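Local structure of nucleoporin NUP170 (Chaetomium thermophilum, 5HAX) at residues 110-115 with 139-144; 118-123 with 132-137; 169-174 with 213-218; 194-199 with 219-224. The protein probably forms part of the inner-ring scaffold of the nuclear pore complex, the channel for traffic between nucleus and cytoplasm. All blocks are in the same frame, centred on the assembly; numbering follows the deposited sequence.

Contact 1. Residues 110-115 with 139-144; sequences ATHTIT and TTSEII
Residues 139-144 turn a tight beta hairpin between strands 133-139 and 142-151, in one four-stranded blade of the beta-propeller domain. Residues 110-115 run alongside the turn and enter the first strand of the same blade. Ile114 and Thr139 form an antiparallel non-hydrogen-bonded pair. The one direct hydrogen bond across the contact runs from Thr140 N to Thr113 O, 3.0 Å long. Its donor lies nearly along the C=O axis, but the N-H is bent (137°). The same oxygen also receives a CA-H...O contact from Thr139 CA. Around this bond several side chains make close contacts. His112 lays its CB 3.3 Å from Thr140 OG1, while its ND1 comes 3.3 Å from Ser141 CB, the ring standing oblique to both. Thr115 CG2 meets Thr140 CG2 at 3.7 Å, the two side chains crossing at about a right angle. Thr139 CG2 touches Ala110 CB and Ile114 CG1. The second shell holds the turn in shape. Thr139 OG1 sits between the backbone N and the carbonyl carbon (chi1 73°). Thr139 OG1 accepts from Ser141 N at 3.1 Å, an ST turn, and from Glu142 N at 3.0 Å. Thr115 OG1 bonds Val176 O, and a water donates to that hydroxyl at 2.6 Å and to Thr139 O at 3.0 Å.

Contact 2. Residues 118-123 with 132-137; sequences ALVPPK and THVLVV
Strands 118-120 and 133-137 run antiparallel, their axes 4.7 Å apart at closest approach and 152° between their directions. Four backbone hydrogen bonds join two pairs, Ala118 with Val136 and Val120 with Val134. The shortest, Val134 N to Val120 O, is 2.7 Å and nearly straight (170°). Leu119 and Leu135 form the non-hydrogen-bonded pair between them. On the face with these leucines, Leu119 has its CG anti to the backbone N, which brings its branches up against His133. Leu119 CD1 touches His133 CB at 3.4 Å. Leu119 CD2 lies over one face of the His133 ring, a CH-pi contact 4.1 Å from the centroid. An alanine here in place of Leu119 would lack both methyls, and the packing over the His133 ring would probably be lost. Strands 114-120 and 133-139 are the first two of a four-stranded propeller blade. Thr132 and His133 make a classic beta bulge opposite Val148. His133 ND1 hydrogen-bonds Thr132 OG1 (3.0 Å), and that hydroxyl also accepts from Ala150 N; His133 NE2 bonds Glu80. On the other face, Val120 CG2 packs on Val134 CB and lies 4.0 Å from Val136 CG2. Past the strand, Pro122 CB rests 3.9 Å from Val134 CG2.

Contact 3. Residues 169-174 with 213-218; sequences VHRGGS and CGKINH
Val169 and Lys215 carry most of this contact, with Cys213 and Arg171 behind them. Val169 has its CG1 anti to its own carbonyl carbon. Val169 CG1 lies 3.2 Å from Cys213 O, a tight approach, and 3.7 Å from Cys213 SG, on a strand of the next blade. Val169 CG2 meets Lys215 CB, two residues further along. Lys215 is fully extended, every torsion near 180°, so its amine reaches across to the loop after His170. Lys215 NZ donates to Arg171 O at 2.7 Å, in the carbonyl plane and on a lone pair. Lys215 NZ also donates to a water at 2.6 Å, which in turn donates to Ser174 O at 3.1 Å. These contacts join two adjacent blades of the beta-propeller. Strand 159-170 is an outermost strand of one sheet, strand 213-217 of the next. No backbone hydrogen bond crosses between the two segments, so side chains do the bridging. Arg171 braces the loop locally. The Arg171 chain bends at chi3 (74°), and its NE and NH2 grip Gly172 O side-on at 3.0 and 3.1 Å, with that oxygen close to the guanidinium plane. Outside the two segments, Arg171 NH2 forms a salt bridge to a bound phosphate, probably from the crystallisation liquor. Arg171 NE is 5.9 Å from Lys215 NZ; the phosphate and the carbonyl partners probably offset some of the repulsion between these like charges.

Contact 4. Residues 194-199 with 219-224; sequences DTDIHE and SHPFGS
Two loops meet at one end of a propeller blade: residues 194-196, which lead to strand 198-202, and residues 219-224, which leave strand 213-217. An Asx turn shapes the first loop. Asp194 OD2 uses its anti lone pair to accept from Asp196 N at 3.0 Å. The one hydrogen bond across the contact runs from Ile197 N to Ser219 OG, 3.2 Å long with an N-H...O angle of 158°. Ser219 has its OG beside its own backbone N (chi1 -66°), and the hydroxyl also lies 3.3 Å from Asp196 CA. Asp196 brings its carboxylate round to the other loop, its CG beside the backbone N (chi1 -64°). The two oxygens then touch different residues. Asp196 OD1 lies 3.5 Å from Ser219 CB, while Asp196 OD2 lies 3.4 Å from Pro221 CG. The proline ring thus meets the end of the aspartate, the two side chains crossing obliquely. Asp196 OD2 has its polar partner in Asn217 ND2, and Asn217 OD1 takes the N-H of Ser219. Asn217 thereby positions both residues that face each other here. An alanine here in place of Asp196 would lack the carboxylate that bonds Asn217 and packs on Pro221, and would probably leave the two loops less firmly joined. Asp196 is buried, and the amide of Asn217 would be expected to help stabilise its negative charge. Across these two segments the backbone N-H of Ile197 is satisfied by a side-chain hydroxyl rather than by a carbonyl, so the link probably depends on the rotation of Ser219.

How the contacts relate
All four contacts lie on the propeller, across two neighbouring blades. Contacts 1 and 2 share one sheet and both use strand 114-120, contact 2 being nested along the chain inside the loop closed by contact 1. Contact 2 is regular strand pairing with mostly apolar, partly to fully buried side chains. Contact 1, at the hairpin end of the same blade, is more polar and partly open to solvent. Contact 3 is a surface contact that joins this blade to the next through a valine, a lysine and a water. It touches contact 1 through Ser141 O and Arg171 N. Contact 4 tethers loops of the second blade, and meets contact 3 where His218 NE2 approaches Glu199 OE1.

Contact 1. Residues 110-115 with 139-144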
loop_
_atom_site.group_PDB
_atom_site.type_symbol
_atom_site.label_atom_id
_atom_site.label_comp_id
_atom_site.label_asym_id
_atom_site.label_seq_id
_atom_site.Cartn_x
_atom_site.Cartn_y
_atom_site.Cartn_z
ATOM N N ALA A 110 -21.482 16.512 -22.420
ATOM C CA ALA A 110 -20.364 17.174 -23.076
ATOM C C ALA A 110 -20.628 17.350 -24.565
ATOM O O ALA A 110 -21.251 16.508 -25.219
ATOM C CB ALA A 110 -19.075 16.379 -22.867
ATOM N N THR A 111 -20.129 18.463 -25.097
ATOM C CA THR A 111 -20.332 18.831 -26.492
ATOM C C THR A 111 -19.149 18.482 -27.383
ATOM O O THR A 111 -19.342 18.266 -28.584
ATOM C CB THR A 111 -20.623 20.336 -26.605
ATOM O OG1 THR A 111 -20.599 20.730 -27.982
ATOM C CG2 THR A 111 -19.600 21.165 -25.822
ATOM N N HIS A 112 -17.942 18.400 -26.828
ATOM C CA HIS A 112 -16.733 18.132 -27.594
ATOM C C HIS A 112 -16.023 16.889 -27.064
ATOM O O HIS A 112 -16.360 16.349 -26.007
ATOM C CB HIS A 112 -15.790 19.342 -27.559
ATOM C CG HIS A 112 -16.280 20.509 -28.360
ATOM N ND1 HIS A 112 -16.953 21.570 -27.795
ATOM C CD2 HIS A 112 -16.201 20.777 -29.685
ATOM C CE1 HIS A 112 -17.263 22.445 -28.735
ATOM N NE2 HIS A 112 -16.820 21.987 -29.892
ATOM N N THR A 113 -15.024 16.444 -27.830
ATOM C CA THR A 113 -14.319 15.202 -27.533
ATOM C C THR A 113 -13.688 15.241 -26.146
ATOM O O THR A 113 -13.017 16.210 -25.783
ATOM C CB THR A 113 -13.238 14.955 -28.588
ATOM O OG1 THR A 113 -13.819 15.013 -29.896
ATOM C CG2 THR A 113 -12.573 13.597 -28.383
ATOM N N ILE A 114 -13.895 14.174 -25.379
ATOM C CA ILE A 114 -13.266 14.032 -24.069
ATOM C C ILE A 114 -11.821 13.594 -24.264
ATOM O O ILE A 114 -11.545 12.632 -24.991
ATOM C CB ILE A 114 -14.040 13.024 -23.202
ATOM C CG1 ILE A 114 -15.416 13.587 -22.838
ATOM C CG2 ILE A 114 -13.261 12.692 -21.927
ATOM C CD1 ILE A 114 -16.361 12.559 -22.252
ATOM N N THR A 115 -10.897 14.288 -23.597
ATOM C CA THR A 115 -9.473 13.999 -23.700
ATOM C C THR A 115 -8.852 13.502 -22.402
ATOM O O THR A 115 -7.745 12.956 -22.439
ATOM C CB THR A 115 -8.711 15.250 -24.166
ATOM O OG1 THR A 115 -8.994 16.346 -23.290
ATOM C CG2 THR A 115 -9.114 15.623 -25.592
ATOM N N THR A 139 -12.457 18.156 -21.948
ATOM C CA THR A 139 -12.701 18.045 -23.381
ATOM C C THR A 139 -11.772 19.001 -24.124
ATOM O O THR A 139 -10.965 19.714 -23.524
ATOM C CB THR A 139 -14.164 18.351 -23.726
ATOM O OG1 THR A 139 -14.410 19.758 -23.594
ATOM C CG2 THR A 139 -15.114 17.576 -22.821
ATOM N N THR A 140 -11.899 19.016 -25.452
ATOM C CA THR A 140 -11.116 19.941 -26.263
ATOM C C THR A 140 -11.590 21.382 -26.122
ATOM O O THR A 140 -10.926 22.283 -26.644
ATOM C CB THR A 140 -11.167 19.533 -27.737
ATOM O OG1 THR A 140 -12.529 19.455 -28.173
ATOM C CG2 THR A 140 -10.496 18.183 -27.944
ATOM N N SER A 141 -12.703 21.615 -25.426
ATOM C CA SER A 141 -13.280 22.944 -25.270
ATOM C C SER A 141 -13.365 23.420 -23.827
ATOM O O SER A 141 -13.337 24.630 -23.596
ATOM C CB SER A 141 -14.688 22.979 -25.885
ATOM O OG SER A 141 -15.236 24.284 -25.842
ATOM N N GLU A 142 -13.458 22.516 -22.851
ATOM C CA GLU A 142 -13.669 22.930 -21.469
ATOM C C GLU A 142 -13.329 21.781 -20.529
ATOM O O GLU A 142 -13.176 20.630 -20.946
ATOM C CB GLU A 142 -15.117 23.385 -21.254
ATOM C CG GLU A 142 -16.139 22.299 -21.563
ATOM C CD GLU A 142 -17.562 22.819 -21.589
ATOM O OE1 GLU A 142 -18.455 22.078 -22.054
ATOM O OE2 GLU A 142 -17.789 23.964 -21.146
ATOM N N ILE A 143 -13.213 22.120 -19.244
ATOM C CA ILE A 143 -13.109 21.150 -18.159
ATOM C C ILE A 143 -14.368 21.264 -17.310
ATOM O O ILE A 143 -14.822 22.372 -17.000
ATOM C CB ILE A 143 -11.854 21.368 -17.290
ATOM C CG1 ILE A 143 -10.579 21.231 -18.129
ATOM C CG2 ILE A 143 -11.828 20.363 -16.143
ATOM C CD1 ILE A 143 -10.134 22.518 -18.792
ATOM N N ILE A 144 -14.914 20.116 -16.917
ATOM C CA ILE A 144 -16.198 20.034 -16.228
ATOM C C ILE A 144 -15.993 19.293 -14.913
ATOM O O ILE A 144 -15.355 18.234 -14.886
ATOM C CB ILE A 144 -17.251 19.321 -17.097
ATOM C CG1 ILE A 144 -17.383 20.024 -18.453
ATOM C CG2 ILE A 144 -18.597 19.280 -16.382
ATOM C CD1 ILE A 144 -18.075 19.194 -19.509
HETATM O O HOH W 1 -8.156 18.736 -23.884
#

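Contact 2. Residues 118-123 with 132-137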
loop_
_atom_site.group_PDB
_atom_site.type_symbol
_atom_site.label_atom_id
_atom_site.label_comp_id
_atom_site.label_asym_id
_atom_site.label_seq_id
_atom_site.Cartn_x
_atom_site.Cartn_y
_atom_site.Cartn_z
ATOM N N ALA A 118 -10.690 12.046 -14.585
ATOM C CA ALA A 118 -10.037 11.692 -13.333
ATOM C C ALA A 118 -11.013 11.834 -12.173
ATOM O O ALA A 118 -11.981 12.594 -12.234
ATOM C CB ALA A 118 -8.797 12.557 -13.082
ATOM N N LEU A 119 -10.730 11.087 -11.107
ATOM C CA LEU A 119 -11.510 11.099 -9.875
ATOM C C LEU A 119 -10.609 11.588 -8.750
ATOM O O LEU A 119 -9.625 10.922 -8.411
ATOM C CB LEU A 119 -12.055 9.702 -9.567
ATOM C CG LEU A 119 -13.028 9.578 -8.394
ATOM C CD1 LEU A 119 -14.352 10.243 -8.735
ATOM C CD2 LEU A 119 -13.233 8.115 -8.026
ATOM N N VAL A 120 -10.946 12.737 -8.171
ATOM C CA VAL A 120 -10.079 13.388 -7.188
ATOM C C VAL A 120 -10.871 13.638 -5.912
ATOM O O VAL A 120 -12.109 13.574 -5.907
ATOM C CB VAL A 120 -9.499 14.714 -7.732
ATOM C CG1 VAL A 120 -8.630 14.452 -8.960
ATOM C CG2 VAL A 120 -10.620 15.698 -8.054
ATOM N N PRO A 121 -10.183 13.920 -4.807
ATOM C CA PRO A 121 -10.879 14.312 -3.574
ATOM C C PRO A 121 -11.532 15.675 -3.724
ATOM O O PRO A 121 -11.121 16.481 -4.571
ATOM C CB PRO A 121 -9.756 14.348 -2.524
ATOM C CG PRO A 121 -8.667 13.510 -3.091
ATOM C CD PRO A 121 -8.746 13.698 -4.575
ATOM N N PRO A 122 -12.550 15.972 -2.920
ATOM C CA PRO A 122 -13.184 17.292 -2.978
ATOM C C PRO A 122 -12.450 18.312 -2.121
ATOM O O PRO A 122 -11.697 17.976 -1.205
ATOM C CB PRO A 122 -14.589 17.024 -2.426
ATOM C CG PRO A 122 -14.378 15.918 -1.445
ATOM C CD PRO A 122 -13.248 15.069 -1.986
ATOM N N LYS A 123 -12.680 19.580 -2.442
ATOM C CA LYS A 123 -12.166 20.658 -1.605
ATOM C C LYS A 123 -12.991 20.726 -0.321
ATOM O O LYS A 123 -14.222 20.817 -0.390
ATOM C CB LYS A 123 -12.216 21.993 -2.349
ATOM C CG LYS A 123 -11.149 22.149 -3.432
ATOM C CD LYS A 123 -11.276 23.484 -4.163
ATOM C CE LYS A 123 -10.259 23.617 -5.293
ATOM N NZ LYS A 123 -8.858 23.758 -4.804
ATOM N N THR A 132 -18.140 12.286 -1.841
ATOM C CA THR A 132 -16.867 11.661 -1.510
ATOM C C THR A 132 -15.755 12.012 -2.489
ATOM O O THR A 132 -14.577 11.973 -2.114
ATOM C CB THR A 132 -17.035 10.140 -1.464
ATOM O OG1 THR A 132 -17.554 9.677 -2.715
ATOM C CG2 THR A 132 -17.994 9.739 -0.353
ATOM N N HIS A 133 -16.095 12.352 -3.732
ATOM C CA HIS A 133 -15.098 12.621 -4.757
ATOM C C HIS A 133 -15.610 13.709 -5.691
ATOM O O HIS A 133 -16.778 14.102 -5.646
ATOM C CB HIS A 133 -14.768 11.364 -5.572
ATOM C CG HIS A 133 -14.195 10.242 -4.765
ATOM N ND1 HIS A 133 -14.980 9.282 -4.164
ATOM C CD2 HIS A 133 -12.914 9.917 -4.474
ATOM C CE1 HIS A 133 -14.206 8.418 -3.531
ATOM N NE2 HIS A 133 -12.948 8.780 -3.703
ATOM N N VAL A 134 -14.709 14.191 -6.543
ATOM C CA VAL A 134 -15.049 15.073 -7.653
ATOM C C VAL A 134 -14.590 14.398 -8.936
ATOM O O VAL A 134 -13.459 13.903 -9.014
ATOM C CB VAL A 134 -14.399 16.462 -7.506
ATOM C CG1 VAL A 134 -14.613 17.298 -8.772
ATOM C CG2 VAL A 134 -14.961 17.183 -6.295
ATOM N N LEU A 135 -15.469 14.377 -9.932
ATOM C CA LEU A 135 -15.163 13.828 -11.245
ATOM C C LEU A 135 -14.792 14.978 -12.174
ATOM O O LEU A 135 -15.613 15.866 -12.423
ATOM C CB LEU A 135 -16.358 13.048 -11.792
ATOM C CG LEU A 135 -16.194 12.378 -13.157
ATOM C CD1 LEU A 135 -15.188 11.244 -13.092
ATOM C CD2 LEU A 135 -17.537 11.872 -13.650
ATOM N N VAL A 136 -13.557 14.966 -12.670
ATOM C CA VAL A 136 -13.062 15.987 -13.589
ATOM C C VAL A 136 -13.108 15.410 -14.997
ATOM O O VAL A 136 -12.510 14.362 -15.263
ATOM C CB VAL A 136 -11.635 16.430 -13.226
ATOM C CG1 VAL A 136 -11.218 17.616 -14.089
ATOM C CG2 VAL A 136 -11.534 16.779 -11.750
ATOM N N VAL A 137 -13.810 16.096 -15.897
ATOM C CA VAL A 137 -13.960 15.673 -17.287
ATOM C C VAL A 137 -13.411 16.791 -18.163
ATOM O O VAL A 137 -13.976 17.892 -18.203
ATOM C CB VAL A 137 -15.421 15.367 -17.642
ATOM C CG1 VAL A 137 -15.541 14.962 -19.106
ATOM C CG2 VAL A 137 -15.971 14.273 -16.736
#

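Contact 3. Residues 169-174 with 213-218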
loop_
_atom_site.group_PDB
_atom_site.type_symbol
_atom_site.label_atom_id
_atom_site.label_comp_id
_atom_site.label_asym_id
_atom_site.label_seq_id
_atom_site.Cartn_x
_atom_site.Cartn_y
_atom_site.Cartn_z
ATOM N N VAL A 169 -14.939 25.644 -16.757
ATOM C CA VAL A 169 -14.109 26.701 -17.320
ATOM C C VAL A 169 -13.697 26.306 -18.729
ATOM O O VAL A 169 -13.489 25.128 -19.031
ATOM C CB VAL A 169 -12.855 26.983 -16.463
ATOM C CG1 VAL A 169 -13.213 27.819 -15.245
ATOM C CG2 VAL A 169 -12.173 25.683 -16.058
ATOM N N HIS A 170 -13.583 27.310 -19.595
ATOM C CA HIS A 170 -13.081 27.079 -20.939
ATOM C C HIS A 170 -11.632 26.616 -20.878
ATOM O O HIS A 170 -10.829 27.129 -20.092
ATOM C CB HIS A 170 -13.205 28.354 -21.773
ATOM C CG HIS A 170 -14.621 28.788 -21.991
ATOM N ND1 HIS A 170 -15.013 30.108 -21.946
ATOM C CD2 HIS A 170 -15.740 28.073 -22.255
ATOM C CE1 HIS A 170 -16.312 30.188 -22.173
ATOM N NE2 HIS A 170 -16.777 28.967 -22.364
ATOM N N ARG A 171 -11.304 25.622 -21.705
ATOM C CA ARG A 171 -9.982 25.009 -21.647
ATOM C C ARG A 171 -8.900 25.995 -22.061
ATOM O O ARG A 171 -7.948 26.244 -21.313
ATOM C CB ARG A 171 -9.936 23.773 -22.547
ATOM C CG ARG A 171 -8.676 22.941 -22.370
ATOM C CD ARG A 171 -8.441 22.020 -23.551
ATOM N NE ARG A 171 -7.979 22.745 -24.732
ATOM C CZ ARG A 171 -7.598 22.165 -25.865
ATOM N NH1 ARG A 171 -7.619 20.843 -25.976
ATOM N NH2 ARG A 171 -7.191 22.905 -26.887
ATOM N N GLY A 172 -9.033 26.561 -23.251
ATOM C CA GLY A 172 -7.981 27.347 -23.849
ATOM C C GLY A 172 -7.273 26.591 -24.953
ATOM O O GLY A 172 -7.793 25.637 -25.537
ATOM N N GLY A 173 -6.043 27.024 -25.230
ATOM C CA GLY A 173 -5.274 26.472 -26.325
ATOM C C GLY A 173 -4.453 25.249 -25.997
ATOM O O GLY A 173 -3.946 24.601 -26.916
ATOM N N SER A 174 -4.307 24.907 -24.718
ATOM C CA SER A 174 -3.449 23.806 -24.297
ATOM C C SER A 174 -4.274 22.545 -24.071
ATOM O O SER A 174 -5.248 22.556 -23.307
ATOM C CB SER A 174 -2.686 24.172 -23.024
ATOM O OG SER A 174 -1.761 25.219 -23.265
ATOM N N CYS A 213 -15.803 29.069 -10.511
ATOM C CA CYS A 213 -14.764 28.166 -10.989
ATOM C C CYS A 213 -13.802 28.931 -11.883
ATOM O O CYS A 213 -14.234 29.632 -12.803
ATOM C CB CYS A 213 -15.372 26.984 -11.756
ATOM S SG CYS A 213 -14.166 25.743 -12.284
ATOM N N GLY A 214 -12.501 28.788 -11.612
ATOM C CA GLY A 214 -11.486 29.494 -12.363
ATOM C C GLY A 214 -10.327 28.583 -12.717
ATOM O O GLY A 214 -10.202 27.467 -12.206
ATOM N N LYS A 215 -9.474 29.090 -13.606
ATOM C CA LYS A 215 -8.325 28.356 -14.115
ATOM C C LYS A 215 -7.168 29.326 -14.302
ATOM O O LYS A 215 -7.368 30.450 -14.770
ATOM C CB LYS A 215 -8.661 27.670 -15.444
ATOM C CG LYS A 215 -7.542 26.833 -16.030
ATOM C CD LYS A 215 -7.983 26.172 -17.325
ATOM C CE LYS A 215 -6.868 25.342 -17.938
ATOM N NZ LYS A 215 -7.301 24.678 -19.197
ATOM N N ILE A 216 -5.960 28.898 -13.930
ATOM C CA ILE A 216 -4.770 29.725 -14.096
ATOM C C ILE A 216 -3.602 28.858 -14.549
ATOM O O ILE A 216 -3.515 27.670 -14.225
ATOM C CB ILE A 216 -4.403 30.492 -12.800
ATOM C CG1 ILE A 216 -3.742 29.565 -11.772
ATOM C CG2 ILE A 216 -5.643 31.172 -12.223
ATOM C CD1 ILE A 216 -3.299 30.282 -10.505
ATOM N N ASN A 217 -2.699 29.480 -15.303
ATOM C CA ASN A 217 -1.464 28.852 -15.751
ATOM C C ASN A 217 -0.355 29.199 -14.763
ATOM O O ASN A 217 0.012 30.371 -14.626
ATOM C CB ASN A 217 -1.113 29.333 -17.159
ATOM C CG ASN A 217 0.016 28.541 -17.796
ATOM O OD1 ASN A 217 0.907 28.038 -17.111
ATOM N ND2 ASN A 217 -0.017 28.435 -19.119
ATOM N N HIS A 218 0.174 28.184 -14.076
ATOM C CA HIS A 218 1.223 28.399 -13.086
ATOM C C HIS A 218 2.606 28.562 -13.701
ATOM O O HIS A 218 3.538 28.940 -12.983
ATOM C CB HIS A 218 1.262 27.237 -12.091
ATOM C CG HIS A 218 0.220 27.318 -11.020
ATOM N ND1 HIS A 218 0.217 28.307 -10.059
ATOM C CD2 HIS A 218 -0.842 26.524 -10.745
ATOM C CE1 HIS A 218 -0.806 28.123 -9.244
ATOM N NE2 HIS A 218 -1.466 27.049 -9.639
HETATM O O HOH W 2 -5.154 23.698 -20.373
#

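Contact 4. Residues 194-199 with 219-224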
loop_
_atom_site.group_PDB
_atom_site.type_symbol
_atom_site.label_atom_id
_atom_site.label_comp_id
_atom_site.label_asym_id
_atom_site.label_seq_id
_atom_site.Cartn_x
_atom_site.Cartn_y
_atom_site.Cartn_z
ATOM N N ASP A 194 2.228 21.417 -24.549
ATOM C CA ASP A 194 3.350 22.138 -23.963
ATOM C C ASP A 194 3.592 21.531 -22.585
ATOM O O ASP A 194 2.940 20.558 -22.196
ATOM C CB ASP A 194 3.069 23.639 -23.887
ATOM C CG ASP A 194 1.708 23.944 -23.294
ATOM O OD1 ASP A 194 0.837 24.459 -24.028
ATOM O OD2 ASP A 194 1.503 23.657 -22.099
ATOM N N THR A 195 4.534 22.115 -21.848
ATOM C CA THR A 195 4.876 21.650 -20.510
ATOM C C THR A 195 4.213 22.474 -19.412
ATOM O O THR A 195 4.541 22.290 -18.235
ATOM C CB THR A 195 6.394 21.664 -20.310
ATOM O OG1 THR A 195 6.884 23.009 -20.395
ATOM C CG2 THR A 195 7.089 20.804 -21.354
ATOM N N ASP A 196 3.290 23.367 -19.763
ATOM C CA ASP A 196 2.653 24.208 -18.759
ATOM C C ASP A 196 1.757 23.379 -17.849
ATOM O O ASP A 196 1.144 22.394 -18.270
ATOM C CB ASP A 196 1.814 25.307 -19.409
ATOM C CG ASP A 196 2.640 26.279 -20.218
ATOM O OD1 ASP A 196 3.883 26.250 -20.115
ATOM O OD2 ASP A 196 2.031 27.085 -20.951
ATOM N N ILE A 197 1.666 23.806 -16.593
ATOM C CA ILE A 197 0.792 23.189 -15.603
ATOM C C ILE A 197 -0.250 24.215 -15.187
ATOM O O ILE A 197 0.096 25.331 -14.780
ATOM C CB ILE A 197 1.587 22.679 -14.388
ATOM C CG1 ILE A 197 2.423 21.468 -14.812
ATOM C CG2 ILE A 197 0.645 22.298 -13.241
ATOM C CD1 ILE A 197 3.380 20.987 -13.766
ATOM N N HIS A 198 -1.519 23.835 -15.294
ATOM C CA HIS A 198 -2.636 24.668 -14.888
ATOM C C HIS A 198 -3.262 24.102 -13.622
ATOM O O HIS A 198 -3.083 22.930 -13.284
ATOM C CB HIS A 198 -3.697 24.753 -15.993
ATOM C CG HIS A 198 -3.191 25.321 -17.282
ATOM N ND1 HIS A 198 -2.507 24.566 -18.212
ATOM C CD2 HIS A 198 -3.276 26.569 -17.799
ATOM C CE1 HIS A 198 -2.192 25.326 -19.245
ATOM N NE2 HIS A 198 -2.646 26.546 -19.020
ATOM N N GLU A 199 -4.003 24.958 -12.924
ATOM C CA GLU A 199 -4.756 24.564 -11.742
ATOM C C GLU A 199 -6.173 25.098 -11.865
ATOM O O GLU A 199 -6.381 26.222 -12.332
ATOM C CB GLU A 199 -4.107 25.087 -10.449
ATOM C CG GLU A 199 -4.890 24.730 -9.184
ATOM C CD GLU A 199 -4.130 25.031 -7.906
ATOM O OE1 GLU A 199 -3.051 25.654 -7.981
ATOM O OE2 GLU A 199 -4.612 24.636 -6.822
ATOM N N SER A 219 2.767 28.293 -14.998
ATOM C CA SER A 219 4.084 28.294 -15.621
ATOM C C SER A 219 4.507 29.662 -16.143
ATOM O O SER A 219 5.709 29.896 -16.306
ATOM C CB SER A 219 4.119 27.277 -16.764
ATOM O OG SER A 219 3.986 25.959 -16.260
ATOM N N HIS A 220 3.559 30.560 -16.403
ATOM C CA HIS A 220 3.850 31.925 -16.830
ATOM C C HIS A 220 4.853 31.961 -17.986
ATOM O O HIS A 220 5.891 32.627 -17.894
ATOM C CB HIS A 220 4.354 32.754 -15.657
ATOM C CG HIS A 220 3.462 32.711 -14.455
ATOM N ND1 HIS A 220 2.240 33.347 -14.410
ATOM C CD2 HIS A 220 3.619 32.113 -13.250
ATOM C CE1 HIS A 220 1.681 33.140 -13.231
ATOM N NE2 HIS A 220 2.497 32.394 -12.508
ATOM N N PRO A 221 4.574 31.268 -19.085
ATOM C CA PRO A 221 5.545 31.186 -20.180
ATOM C C PRO A 221 5.575 32.457 -21.016
ATOM O O PRO A 221 4.630 33.248 -21.037
ATOM C CB PRO A 221 5.032 30.002 -21.003
ATOM C CG PRO A 221 3.552 30.069 -20.818
ATOM C CD PRO A 221 3.334 30.535 -19.398
ATOM N N PHE A 222 6.690 32.638 -21.720
ATOM C CA PHE A 222 6.857 33.794 -22.593
ATOM C C PHE A 222 8.092 33.586 -23.460
ATOM O O PHE A 222 8.904 32.689 -23.218
ATOM C CB PHE A 222 6.975 35.094 -21.791
ATOM C CG PHE A 222 8.132 35.117 -20.830
ATOM C CD1 PHE A 222 7.956 34.754 -19.503
ATOM C CD2 PHE A 222 9.394 35.512 -21.248
ATOM C CE1 PHE A 222 9.017 34.780 -18.615
ATOM C CE2 PHE A 222 10.458 35.538 -20.365
ATOM C CZ PHE A 222 10.269 35.173 -19.047
ATOM N N GLY A 223 8.216 34.435 -24.481
ATOM C CA GLY A 223 9.393 34.450 -25.328
ATOM C C GLY A 223 9.522 33.198 -26.182
ATOM O O GLY A 223 8.536 32.567 -26.574
ATOM N N SER A 224 10.771 32.842 -26.472
ATOM C CA SER A 224 11.066 31.700 -27.327
ATOM C C SER A 224 10.883 30.402 -26.553
ATOM O O SER A 224 11.383 30.260 -25.432
ATOM C CB SER A 224 12.494 31.799 -27.865
ATOM O OG SER A 224 12.798 30.705 -28.712
#